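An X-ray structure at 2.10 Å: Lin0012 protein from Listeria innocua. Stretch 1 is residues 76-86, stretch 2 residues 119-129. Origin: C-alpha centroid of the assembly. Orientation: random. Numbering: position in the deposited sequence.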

# COMPACT_ATOMS: atom_id res chain seq x y z
N THR A 76 0.72 22.85 -0.15
CA THR A 76 2.15 22.71 0.11
C THR A 76 2.99 23.97 0.26
O THR A 76 3.65 24.14 1.28
CB THR A 76 2.80 21.77 -0.92
OG1 THR A 76 2.02 20.58 -1.03
CG2 THR A 76 4.19 21.36 -0.46
N PHE A 77 2.98 24.87 -0.72
CA PHE A 77 3.82 26.06 -0.58
C PHE A 77 3.50 26.89 0.65
O PHE A 77 4.40 27.25 1.39
CB PHE A 77 3.75 26.95 -1.84
CG PHE A 77 4.61 26.46 -2.97
CD1 PHE A 77 6.00 26.56 -2.88
CD2 PHE A 77 4.04 25.90 -4.10
CE1 PHE A 77 6.82 26.09 -3.92
CE2 PHE A 77 4.86 25.43 -5.15
CZ PHE A 77 6.25 25.53 -5.05
N THR A 78 2.22 27.20 0.87
CA THR A 78 1.84 28.02 2.02
C THR A 78 1.97 27.28 3.35
O THR A 78 2.31 27.89 4.37
CB THR A 78 0.41 28.60 1.87
OG1 THR A 78 -0.52 27.54 1.62
CG2 THR A 78 0.37 29.57 0.71
N ALA A 79 1.70 25.98 3.35
CA ALA A 79 1.81 25.20 4.58
C ALA A 79 3.27 25.18 5.00
O ALA A 79 3.59 25.29 6.18
CB ALA A 79 1.31 23.77 4.37
N GLU A 80 4.17 25.03 4.03
CA GLU A 80 5.59 24.98 4.33
C GLU A 80 6.07 26.32 4.91
O GLU A 80 6.86 26.34 5.85
CB GLU A 80 6.39 24.65 3.07
CG GLU A 80 7.88 24.51 3.29
CD GLU A 80 8.26 23.20 3.94
OE1 GLU A 80 7.38 22.34 4.12
OE2 GLU A 80 9.46 23.02 4.27
N ALA A 81 5.59 27.42 4.34
CA ALA A 81 5.97 28.75 4.82
C ALA A 81 5.48 28.93 6.26
O ALA A 81 6.19 29.48 7.09
CB ALA A 81 5.37 29.82 3.92
N ILE A 82 4.28 28.45 6.55
CA ILE A 82 3.71 28.54 7.89
C ILE A 82 4.53 27.69 8.87
O ILE A 82 4.79 28.10 10.00
CB ILE A 82 2.23 28.07 7.89
CG1 ILE A 82 1.36 29.12 7.21
CG2 ILE A 82 1.75 27.81 9.32
CD1 ILE A 82 -0.08 28.68 6.98
N ASN A 83 4.92 26.50 8.43
CA ASN A 83 5.69 25.60 9.28
C ASN A 83 7.08 26.15 9.59
O ASN A 83 7.52 26.12 10.75
CB ASN A 83 5.78 24.22 8.61
CG ASN A 83 4.44 23.48 8.62
OD1 ASN A 83 4.13 22.68 7.71
ND2 ASN A 83 3.64 23.74 9.64
N ILE A 84 7.78 26.65 8.58
CA ILE A 84 9.10 27.19 8.82
C ILE A 84 9.02 28.47 9.65
O ILE A 84 9.87 28.71 10.50
CB ILE A 84 9.84 27.47 7.49
CG1 ILE A 84 11.32 27.74 7.76
CG2 ILE A 84 9.20 28.67 6.79
CD1 ILE A 84 12.14 27.93 6.50
N ALA A 85 7.99 29.28 9.43
CA ALA A 85 7.85 30.52 10.21
C ALA A 85 7.59 30.16 11.67
O ALA A 85 8.13 30.79 12.59
CB ALA A 85 6.72 31.36 9.66
N THR A 86 6.77 29.14 11.87
CA THR A 86 6.44 28.66 13.20
C THR A 86 7.68 28.16 13.93
O THR A 86 7.88 28.46 15.10
CB THR A 86 5.39 27.53 13.12
OG1 THR A 86 4.13 28.08 12.70
CG2 THR A 86 5.23 26.83 14.45
N SER A 119 3.40 32.94 -8.89
CA SER A 119 2.37 32.64 -7.90
C SER A 119 2.87 31.96 -6.64
O SER A 119 2.53 32.38 -5.54
CB SER A 119 1.25 31.80 -8.54
OG SER A 119 0.56 32.56 -9.52
N SER A 120 3.69 30.91 -6.77
CA SER A 120 4.17 30.20 -5.60
C SER A 120 5.11 31.04 -4.73
O SER A 120 5.02 31.01 -3.50
CB SER A 120 4.87 28.88 -6.01
OG SER A 120 6.03 29.11 -6.81
N ALA A 121 5.99 31.80 -5.35
CA ALA A 121 6.91 32.64 -4.60
C ALA A 121 6.14 33.74 -3.87
O ALA A 121 6.35 33.99 -2.68
CB ALA A 121 7.93 33.27 -5.53
N ALA A 122 5.22 34.40 -4.58
CA ALA A 122 4.45 35.48 -3.99
C ALA A 122 3.64 35.03 -2.78
O ALA A 122 3.54 35.74 -1.77
CB ALA A 122 3.54 36.11 -5.03
N ALA A 123 3.06 33.84 -2.88
CA ALA A 123 2.26 33.31 -1.78
C ALA A 123 3.18 33.03 -0.59
O ALA A 123 2.85 33.35 0.56
CB ALA A 123 1.55 32.02 -2.21
N THR A 124 4.32 32.41 -0.86
CA THR A 124 5.28 32.11 0.18
C THR A 124 5.70 33.40 0.91
O THR A 124 5.69 33.48 2.14
CB THR A 124 6.53 31.43 -0.41
OG1 THR A 124 6.15 30.21 -1.05
CG2 THR A 124 7.55 31.13 0.68
N VAL A 125 6.06 34.41 0.14
CA VAL A 125 6.49 35.70 0.69
C VAL A 125 5.37 36.37 1.49
O VAL A 125 5.64 37.02 2.50
CB VAL A 125 7.00 36.64 -0.43
CG1 VAL A 125 7.21 38.07 0.09
CG2 VAL A 125 8.33 36.10 -0.98
N ALA A 126 4.13 36.22 1.04
CA ALA A 126 3.00 36.82 1.74
C ALA A 126 2.84 36.19 3.13
O ALA A 126 2.60 36.89 4.12
CB ALA A 126 1.70 36.64 0.92
N VAL A 127 2.97 34.87 3.20
CA VAL A 127 2.85 34.18 4.47
C VAL A 127 3.97 34.61 5.43
O VAL A 127 3.72 34.95 6.59
CB VAL A 127 2.90 32.64 4.28
CG1 VAL A 127 3.07 31.93 5.63
CG2 VAL A 127 1.61 32.16 3.58
N ILE A 128 5.21 34.61 4.94
CA ILE A 128 6.34 34.99 5.79
C ILE A 128 6.16 36.42 6.30
O ILE A 128 6.31 36.69 7.49
CB ILE A 128 7.69 34.85 5.05
CG1 ILE A 128 7.93 33.38 4.67
CG2 ILE A 128 8.84 35.40 5.92
CD1 ILE A 128 7.94 32.41 5.84
N ASN A 129 5.85 37.34 5.39
CA ASN A 129 5.66 38.73 5.79
C ASN A 129 4.51 38.91 6.77
O ASN A 129 4.64 39.65 7.74
CB ASN A 129 5.43 39.63 4.59
CG ASN A 129 6.71 40.22 4.07
OD1 ASN A 129 7.67 40.39 4.82
ND2 ASN A 129 6.74 40.56 2.79
O HOH W 1 6.89 27.81 0.31

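Two helices running in nearly the same direction pack here through small and branched aliphatic side chains and one phenylalanine, with no direct hydrogen bond between them and one water bridging their polar groups near the start of the contact. Their axes cross at -29° and come within 8.7 Å, a close approach that alanine, serine and threonine at the interface make affordable. The nearest CA atoms, those of Thr78 and Thr124, lie 5.7 Å apart, and the contact buries 426 Å² summed over both sides.

Ala81 is the centre of the arrangement. Its CA-to-CB bond points toward the second helix, and its methyl is short enough to sit against backbone as well as side chains: CB lies 4.1 Å from Thr124 O and 3.6 Å from Val127 CG1. Ile128 CD1 also lies 3.6 Å from Ala81 O, so the isoleucine packs on backbone as well as on side chains.

The larger groups fill the space around it. Val127, with chi1 in t, also points toward the first helix and has the largest covered area of any residue here. Its two methyls take different neighbours: CG1 meets Ile82 CG1 at 3.6 Å as well as Ala81, while CG2 approaches Thr78 CG2 at 4.1 Å. Ile128 starts sideways, but its m, m rotamer brings the chain end nearer, placing CD1 4.1 Å from both Ala85 CB and Ile84 CG2. A short alanine on one helix thus accommodates a long isoleucine from the other.

Toward the N-terminal end the rule changes to aromatic against small. Phe77 points toward the second helix, with chi1 in m, and Ser120 CB lies over one face of its ring, 3.6 Å from the centroid and 12° off the normal, a CH-pi contact. Serine suits this spot because its CB can approach the ring closely while its OG is hydrogen-bonded elsewhere in the structure.

Threonine serves two purposes. Thr78 turns CG2 to Ala123 CB, 4.0 Å away, and so behaves as an aliphatic residue at the interface. Thr124, with chi1 in m, directs its OG1 back to its own helix, donating to Ser120 O at 2.8 Å, and also accepts a hydrogen bond from the water, whose oxygen is 2.9 Å from Thr124 OG1. That water donates as well to the backbone across the gap, 2.8 Å from Phe77 O. The hydroxyl is therefore satisfied in a buried residue, and its methyl remains available for packing, with Thr124 CG2 4.1 Å from Ala81 CB.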